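Local coordinates for protein Sso-CP2 metallo-carboxypetidase (Sulfolobus solfataricus, PDB 4MMO) that binds zinc and probably hydrolyses peptides, as a metallo-carboxypeptidase of the M20 family, at residues A[185-190]-A[336-341]; A[193-198]-A[300-305]. All blocks are in the same frame, centred on the assembly; numbering follows the deposited sequence.

From the N terminus the chain first reaches 185-190, the end of strand 178-190, and turns at once into 193-198. It then runs through helix 207-218, three further helices and strand 283-290 before 300-305 returns to close contact 2, an inner loop of about a hundred residues. Helix 318-331 follows, and 336-341 closes contact 1, so the two loops are nested without crossing. Their centres lie about 17 Å apart in one antiparallel sheet. Strand 178-190 pairs with 337-348 along one side and with 299-312 along the other. Asp-190 OD2 to Arg-303 NH1, a 2.6 Å salt bridge, joins the contacts directly, and both touch the second subunit.

Contact 1: A[185-190]-A[336-341]; sequences VELVLD and GEILAH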
ATOM      1  N   VAL A 185     -10.746   4.435  10.354  1.00 40.02           N
ATOM      2  CA  VAL A 185     -11.427   4.893   9.152  1.00 32.33           C
ATOM      3  C   VAL A 185     -10.740   4.343   7.912  1.00 40.74           C
ATOM      4  O   VAL A 185      -9.511   4.269   7.851  1.00 47.71           O
ATOM      5  CB  VAL A 185     -11.458   6.430   9.080  1.00 40.71           C
ATOM      6  CG1 VAL A 185     -11.960   6.912   7.720  1.00 51.15           C
ATOM      7  CG2 VAL A 185     -12.332   6.984  10.189  1.00 47.09           C
ATOM      8  N   GLU A 186     -11.546   3.949   6.933  1.00 34.28           N
ATOM      9  CA  GLU A 186     -11.034   3.560   5.628  1.00 32.88           C
ATOM     10  C   GLU A 186     -11.620   4.461   4.556  1.00 35.15           C
ATOM     11  O   GLU A 186     -12.835   4.636   4.481  1.00 37.37           O
ATOM     12  CB  GLU A 186     -11.370   2.108   5.318  1.00 31.91           C
ATOM     13  CG  GLU A 186     -10.974   1.709   3.904  1.00 67.57           C
ATOM     14  CD  GLU A 186     -10.878   0.211   3.719  1.00 73.59           C
ATOM     15  OE1 GLU A 186     -11.739  -0.516   4.261  1.00 71.13           O
ATOM     16  OE2 GLU A 186      -9.935  -0.237   3.035  1.00 83.59           O
ATOM     17  N   LEU A 187     -10.744   5.046   3.744  1.00 31.75           N
ATOM     18  CA  LEU A 187     -11.160   5.869   2.617  1.00 31.81           C
ATOM     19  C   LEU A 187     -10.947   5.074   1.346  1.00 50.96           C
ATOM     20  O   LEU A 187      -9.911   4.438   1.184  1.00 37.85           O
ATOM     21  CB  LEU A 187     -10.339   7.155   2.549  1.00 38.30           C
ATOM     22  CG  LEU A 187     -10.371   8.063   3.776  1.00 36.83           C
ATOM     23  CD1 LEU A 187      -9.517   9.297   3.531  1.00 37.17           C
ATOM     24  CD2 LEU A 187     -11.799   8.457   4.119  1.00 46.87           C
ATOM     25  N   VAL A 188     -11.929   5.107   0.452  1.00 47.66           N
ATOM     26  CA  VAL A 188     -11.839   4.383  -0.806  1.00 43.89           C
ATOM     27  C   VAL A 188     -12.274   5.260  -1.970  1.00 47.30           C
ATOM     28  O   VAL A 188     -13.299   5.941  -1.902  1.00 46.85           O
ATOM     29  CB  VAL A 188     -12.707   3.108  -0.792  1.00 50.35           C
ATOM     30  CG1 VAL A 188     -12.533   2.330  -2.089  1.00 43.09           C
ATOM     31  CG2 VAL A 188     -12.351   2.231   0.401  1.00 40.96           C
ATOM     32  N   LEU A 189     -11.475   5.240  -3.032  1.00 38.88           N
ATOM     33  CA  LEU A 189     -11.830   5.871  -4.293  1.00 46.72           C
ATOM     34  C   LEU A 189     -11.883   4.788  -5.353  1.00 53.60           C
ATOM     35  O   LEU A 189     -11.018   3.914  -5.396  1.00 47.80           O
ATOM     36  CB  LEU A 189     -10.798   6.928  -4.691  1.00 37.14           C
ATOM     37  CG  LEU A 189     -10.608   8.121  -3.758  1.00 46.66           C
ATOM     38  CD1 LEU A 189      -9.538   9.045  -4.317  1.00 44.26           C
ATOM     39  CD2 LEU A 189     -11.910   8.869  -3.561  1.00 45.72           C
ATOM     40  N   ASP A 190     -12.909   4.838  -6.194  1.00 43.66           N
ATOM     41  CA  ASP A 190     -13.035   3.913  -7.309  1.00 53.75           C
ATOM     42  C   ASP A 190     -13.578   4.688  -8.502  1.00 49.45           C
ATOM     43  O   ASP A 190     -14.743   5.083  -8.509  1.00 48.48           O
ATOM     44  CB  ASP A 190     -13.955   2.749  -6.944  1.00 51.30           C
ATOM     45  CG  ASP A 190     -13.729   1.534  -7.818  1.00 74.69           C
ATOM     46  OD1 ASP A 190     -13.419   1.717  -9.013  1.00 80.22           O
ATOM     47  OD2 ASP A 190     -13.848   0.398  -7.312  1.00 76.47           O
ATOM     48  N   GLY A 336     -15.666   9.667  -2.735  1.00 49.60           N
ATOM     49  CA  GLY A 336     -15.596   8.230  -2.564  1.00 43.36           C
ATOM     50  C   GLY A 336     -16.280   7.755  -1.299  1.00 40.88           C
ATOM     51  O   GLY A 336     -17.066   8.478  -0.696  1.00 56.14           O
ATOM     52  N   GLU A 337     -15.959   6.530  -0.901  1.00 42.82           N
ATOM     53  CA  GLU A 337     -16.592   5.893   0.240  1.00 45.09           C
ATOM     54  C   GLU A 337     -15.805   6.175   1.511  1.00 55.33           C
ATOM     55  O   GLU A 337     -14.578   6.298   1.478  1.00 49.26           O
ATOM     56  CB  GLU A 337     -16.665   4.383   0.012  1.00 55.16           C
ATOM     57  CG  GLU A 337     -18.005   3.763   0.368  1.00 82.49           C
ATOM     58  CD  GLU A 337     -17.964   2.245   0.381  1.00 90.92           C
ATOM     59  OE1 GLU A 337     -16.883   1.672   0.126  1.00 85.11           O
ATOM     60  OE2 GLU A 337     -19.016   1.625   0.652  1.00 84.36           O
ATOM     61  N   ILE A 338     -16.520   6.285   2.626  1.00 52.06           N
ATOM     62  CA  ILE A 338     -15.902   6.371   3.940  1.00 50.53           C
ATOM     63  C   ILE A 338     -16.492   5.282   4.822  1.00 51.99           C
ATOM     64  O   ILE A 338     -17.708   5.205   4.995  1.00 63.48           O
ATOM     65  CB  ILE A 338     -16.145   7.722   4.622  1.00 53.46           C
ATOM     66  CG1 ILE A 338     -15.956   8.877   3.637  1.00 53.92           C
ATOM     67  CG2 ILE A 338     -15.206   7.871   5.815  1.00 50.50           C
ATOM     68  CD1 ILE A 338     -16.410  10.212   4.181  1.00 55.44           C
ATOM     69  N   LEU A 339     -15.622   4.444   5.370  1.00 45.86           N
ATOM     70  CA  LEU A 339     -16.024   3.361   6.254  1.00 39.91           C
ATOM     71  C   LEU A 339     -15.334   3.552   7.600  1.00 44.09           C
ATOM     72  O   LEU A 339     -14.143   3.851   7.645  1.00 45.51           O
ATOM     73  CB  LEU A 339     -15.621   2.021   5.648  1.00 45.70           C
ATOM     74  CG  LEU A 339     -16.105   1.771   4.218  1.00 71.70           C
ATOM     75  CD1 LEU A 339     -15.287   0.667   3.567  1.00 80.89           C
ATOM     76  CD2 LEU A 339     -17.583   1.421   4.211  1.00 62.09           C
ATOM     77  N   ALA A 340     -16.078   3.382   8.690  1.00 38.33           N
ATOM     78  CA  ALA A 340     -15.530   3.564  10.032  1.00 42.30           C
ATOM     79  C   ALA A 340     -15.877   2.402  10.956  1.00 42.21           C
ATOM     80  O   ALA A 340     -16.828   1.666  10.709  1.00 51.31           O
ATOM     81  CB  ALA A 340     -16.031   4.860  10.623  1.00 36.94           C
ATOM     82  N   HIS A 341     -15.095   2.247  12.021  1.00 59.88           N
ATOM     83  CA  HIS A 341     -15.379   1.260  13.059  1.00 48.55           C
ATOM     84  C   HIS A 341     -14.469   1.460  14.269  1.00 47.70           C
ATOM     85  O   HIS A 341     -13.548   2.273  14.240  1.00 55.05           O
ATOM     86  CB  HIS A 341     -15.219  -0.164  12.523  1.00 49.62           C
ATOM     87  CG  HIS A 341     -13.835  -0.483  12.050  1.00 63.67           C
ATOM     88  ND1 HIS A 341     -13.388  -0.173  10.783  1.00 56.81           N
ATOM     89  CD2 HIS A 341     -12.800  -1.094  12.676  1.00 61.03           C
ATOM     90  CE1 HIS A 341     -12.137  -0.577  10.651  1.00 73.43           C
ATOM     91  NE2 HIS A 341     -11.756  -1.138  11.784  1.00 74.55           N
TER
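The flat groups here are peptide planes: in all four bonds between the strands, an antiparallel ladder of the M20 dimerisation domain, the donor lies in the plane of the accepting carbonyl. One face of the ladder carries Val-185, Leu-187, Ile-338 and Ala-340, of which Leu-187, Ile-338 and Ala-340 pack against helix 318-331 and Leu-187 also against helix 207-218; the other carries Glu-186, Val-188, Glu-337 and Leu-339. Along one edge runs strand 337-341, while 185-190 is bonded on its far side to strand 299-312. At the end of the ladder the His-341 ring meets that of Tyr-184, their planes about 30° apart.

Glu-186 and Leu-339 form the straighter hydrogen-bonded pair: Glu-186 N reaches Leu-339 O at 2.7 Å, with 171° at the hydrogen, and Leu-339 N reaches Glu-186 O at 2.9 Å. Val-188 and Glu-337 form the second such pair, with the bond from Glu-337 N to Val-188 O noticeably bent. On the helix-facing side Ile-338 CG2, anti to its backbone N, lies between two neighbours, 3.9 Å from Val-185 CG1 and also 3.9 Å from Leu-187 CD2. On the opposite face the Glu-186 chain, with CG anti to N (chi1 174°), runs alongside Leu-339 and brings OE1 to 3.8 Å from Leu-339 CD1. Beyond the Val-188/Glu-337 pair, Gly-336 CA makes a CH···O contact of 3.3 Å with Val-188 O.

Contact 2: A[193-198]-A[300-305]; sequences TKDLHS and VPHRAF
This is a short beta bridge joined to a hydrogen bond between the Asp-195 side chain and the His-302 backbone, at the distal tip of the dimerisation sheet, where 193-198 lies against the start of strand 299-312. Leu-196 and Val-300 form an antiparallel hydrogen-bonded pair. Leu-196 N meets Val-300 O in the carbonyl plane at 3.0 Å and almost straight (172°), whereas Val-300 N lies above the plane of the Leu-196 carbonyl, 2.7 Å from its O. Val-300 CG2, beside its own backbone N, touches Ser-198 CA.

Asp-195 and His-302 cross at about a right angle. Asp-195 OD1 turns its anti lone pair to His-302 N (3.2 Å) and also lies 3.1 Å from His-302 CD2, the carboxylate tilted 42° from the ring. One ring face is met near its rim by Thr-193 O and Lys-194 N, and chi1 of 69° holds CG in the crowded position between N and the carbonyl carbon. Lys-194 NZ is hydrogen-bonded to Leu-259 O of the second subunit.

His-302 ND1 is hydrogen-bonded to Asp-190 OD1, while NE2 stands 4.1 Å from Asp-195 OD1; two nearby carboxylates could raise the imidazole's proton affinity, although Arg-303, salt-bridged to Asp-190, would offset part of that effect.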
ATOM      1  N   THR A 193     -13.933   0.782 -13.885  1.00 55.68           N
ATOM      2  CA  THR A 193     -14.096  -0.659 -13.749  1.00 57.28           C
ATOM      3  C   THR A 193     -12.767  -1.397 -13.846  1.00 57.27           C
ATOM      4  O   THR A 193     -12.632  -2.509 -13.332  1.00 59.08           O
ATOM      5  CB  THR A 193     -15.044  -1.212 -14.827  1.00 67.99           C
ATOM      6  OG1 THR A 193     -14.580  -0.818 -16.126  1.00 76.10           O
ATOM      7  CG2 THR A 193     -16.457  -0.690 -14.616  1.00 64.15           C
ATOM      8  N   LYS A 194     -11.788  -0.785 -14.504  1.00 48.53           N
ATOM      9  CA  LYS A 194     -10.500  -1.439 -14.713  1.00 64.69           C
ATOM     10  C   LYS A 194      -9.345  -0.448 -14.797  1.00 53.64           C
ATOM     11  O   LYS A 194      -9.541   0.739 -15.065  1.00 48.87           O
ATOM     12  CB  LYS A 194     -10.540  -2.277 -15.992  1.00 64.13           C
ATOM     13  CG  LYS A 194     -10.800  -1.468 -17.252  1.00 79.16           C
ATOM     14  CD  LYS A 194     -10.960  -2.369 -18.465  1.00 88.25           C
ATOM     15  CE  LYS A 194     -11.407  -1.583 -19.687  1.00 89.40           C
ATOM     16  NZ  LYS A 194     -10.430  -0.528 -20.064  1.00 98.36           N
ATOM     17  N   ASP A 195      -8.138  -0.953 -14.570  1.00 46.92           N
ATOM     18  CA  ASP A 195      -6.932  -0.161 -14.748  1.00 46.51           C
ATOM     19  C   ASP A 195      -6.789   0.212 -16.218  1.00 54.07           C
ATOM     20  O   ASP A 195      -7.232  -0.523 -17.101  1.00 62.24           O
ATOM     21  CB  ASP A 195      -5.702  -0.945 -14.282  1.00 43.32           C
ATOM     22  CG  ASP A 195      -5.722  -1.237 -12.789  1.00 61.49           C
ATOM     23  OD1 ASP A 195      -6.420  -0.513 -12.048  1.00 59.24           O
ATOM     24  OD2 ASP A 195      -5.034  -2.186 -12.357  1.00 54.28           O
ATOM     25  N   LEU A 196      -6.174   1.363 -16.468  1.00 46.20           N
ATOM     26  CA  LEU A 196      -5.943   1.838 -17.823  1.00 55.61           C
ATOM     27  C   LEU A 196      -4.459   1.920 -18.104  1.00 57.56           C
ATOM     28  O   LEU A 196      -3.651   2.027 -17.185  1.00 46.08           O
ATOM     29  CB  LEU A 196      -6.542   3.228 -18.007  1.00 57.22           C
ATOM     30  CG  LEU A 196      -7.977   3.413 -17.518  1.00 65.07           C
ATOM     31  CD1 LEU A 196      -8.429   4.840 -17.778  1.00 56.18           C
ATOM     32  CD2 LEU A 196      -8.909   2.416 -18.178  1.00 63.82           C
ATOM     33  N   HIS A 197      -4.109   1.868 -19.382  1.00 52.04           N
ATOM     34  CA  HIS A 197      -2.751   2.152 -19.816  1.00 52.32           C
ATOM     35  C   HIS A 197      -2.462   3.608 -19.456  1.00 34.34           C
ATOM     36  O   HIS A 197      -3.249   4.500 -19.779  1.00 47.16           O
ATOM     37  CB  HIS A 197      -2.634   1.916 -21.327  1.00 69.47           C
ATOM     38  CG  HIS A 197      -1.233   1.974 -21.857  1.00 99.43           C
ATOM     39  ND1 HIS A 197      -0.202   2.610 -21.197  1.00108.45           N
ATOM     40  CD2 HIS A 197      -0.694   1.483 -23.000  1.00101.53           C
ATOM     41  CE1 HIS A 197       0.905   2.503 -21.900  1.00103.09           C
ATOM     42  NE2 HIS A 197       0.638   1.826 -23.003  1.00 95.75           N
ATOM     43  N   SER A 198      -1.349   3.842 -18.766  1.00 37.28           N
ATOM     44  CA  SER A 198      -0.987   5.186 -18.309  1.00 55.89           C
ATOM     45  C   SER A 198      -0.881   6.200 -19.444  1.00 42.06           C
ATOM     46  O   SER A 198      -0.893   7.403 -19.201  1.00 55.62           O
ATOM     47  CB  SER A 198       0.316   5.162 -17.503  1.00 49.82           C
ATOM     48  OG  SER A 198       1.443   5.028 -18.345  1.00 48.25           O
ATOM     49  N   VAL A 300      -2.884   3.713 -15.172  1.00 50.35           N
ATOM     50  CA  VAL A 300      -3.675   4.548 -14.278  1.00 49.54           C
ATOM     51  C   VAL A 300      -4.572   3.601 -13.488  1.00 47.76           C
ATOM     52  O   VAL A 300      -5.471   2.989 -14.066  1.00 44.15           O
ATOM     53  CB  VAL A 300      -4.570   5.553 -15.030  1.00 42.29           C
ATOM     54  CG1 VAL A 300      -5.280   6.472 -14.035  1.00 43.83           C
ATOM     55  CG2 VAL A 300      -3.755   6.365 -16.014  1.00 38.32           C
ATOM     56  N   PRO A 301      -4.332   3.462 -12.170  1.00 33.98           N
ATOM     57  CA  PRO A 301      -5.211   2.547 -11.433  1.00 40.16           C
ATOM     58  C   PRO A 301      -6.606   3.132 -11.306  1.00 32.96           C
ATOM     59  O   PRO A 301      -6.753   4.353 -11.380  1.00 39.18           O
ATOM     60  CB  PRO A 301      -4.539   2.441 -10.056  1.00 45.40           C
ATOM     61  CG  PRO A 301      -3.154   3.011 -10.243  1.00 43.53           C
ATOM     62  CD  PRO A 301      -3.323   4.065 -11.282  1.00 33.77           C
ATOM     63  N   HIS A 302      -7.617   2.287 -11.131  1.00 41.27           N
ATOM     64  CA  HIS A 302      -8.990   2.776 -11.035  1.00 48.00           C
ATOM     65  C   HIS A 302      -9.422   2.894  -9.578  1.00 39.90           C
ATOM     66  O   HIS A 302     -10.427   3.537  -9.273  1.00 44.66           O
ATOM     67  CB  HIS A 302      -9.947   1.867 -11.819  1.00 46.88           C
ATOM     68  CG  HIS A 302     -10.135   0.512 -11.215  1.00 49.05           C
ATOM     69  ND1 HIS A 302     -11.087   0.251 -10.254  1.00 72.41           N
ATOM     70  CD2 HIS A 302      -9.498  -0.661 -11.442  1.00 49.15           C
ATOM     71  CE1 HIS A 302     -11.028  -1.023  -9.911  1.00 74.08           C
ATOM     72  NE2 HIS A 302     -10.070  -1.599 -10.617  1.00 66.34           N
ATOM     73  N   ARG A 303      -8.640   2.294  -8.686  1.00 49.81           N
ATOM     74  CA  ARG A 303      -9.000   2.213  -7.277  1.00 42.31           C
ATOM     75  C   ARG A 303      -7.823   2.576  -6.372  1.00 48.76           C
ATOM     76  O   ARG A 303      -6.676   2.229  -6.655  1.00 42.57           O
ATOM     77  CB  ARG A 303      -9.483   0.795  -6.966  1.00 44.58           C
ATOM     78  CG  ARG A 303     -10.287   0.653  -5.689  1.00 65.65           C
ATOM     79  CD  ARG A 303     -10.921  -0.730  -5.615  1.00 85.40           C
ATOM     80  NE  ARG A 303     -11.493  -1.012  -4.300  1.00100.66           N
ATOM     81  CZ  ARG A 303     -12.757  -0.787  -3.951  1.00104.69           C
ATOM     82  NH1 ARG A 303     -13.623  -0.265  -4.812  1.00 98.55           N
ATOM     83  NH2 ARG A 303     -13.160  -1.087  -2.723  1.00106.13           N
ATOM     84  N   ALA A 304      -8.123   3.277  -5.283  1.00 44.79           N
ATOM     85  CA  ALA A 304      -7.142   3.600  -4.254  1.00 42.29           C
ATOM     86  C   ALA A 304      -7.842   3.633  -2.904  1.00 44.44           C
ATOM     87  O   ALA A 304      -8.947   4.160  -2.792  1.00 41.22           O
ATOM     88  CB  ALA A 304      -6.499   4.949  -4.530  1.00 43.08           C
ATOM     89  N   PHE A 305      -7.209   3.066  -1.882  1.00 38.05           N
ATOM     90  CA  PHE A 305      -7.752   3.161  -0.532  1.00 58.44           C
ATOM     91  C   PHE A 305      -6.676   3.372   0.527  1.00 57.92           C
ATOM     92  O   PHE A 305      -5.511   3.012   0.339  1.00 44.03           O
ATOM     93  CB  PHE A 305      -8.614   1.938  -0.190  1.00 69.29           C
ATOM     94  CG  PHE A 305      -7.872   0.636  -0.220  1.00 56.94           C
ATOM     95  CD1 PHE A 305      -7.714  -0.059  -1.408  1.00 78.31           C
ATOM     96  CD2 PHE A 305      -7.347   0.097   0.941  1.00 66.25           C
ATOM     97  CE1 PHE A 305      -7.036  -1.264  -1.437  1.00 90.89           C
ATOM     98  CE2 PHE A 305      -6.668  -1.107   0.919  1.00 78.51           C
ATOM     99  CZ  PHE A 305      -6.514  -1.789  -0.272  1.00 89.10           C
TER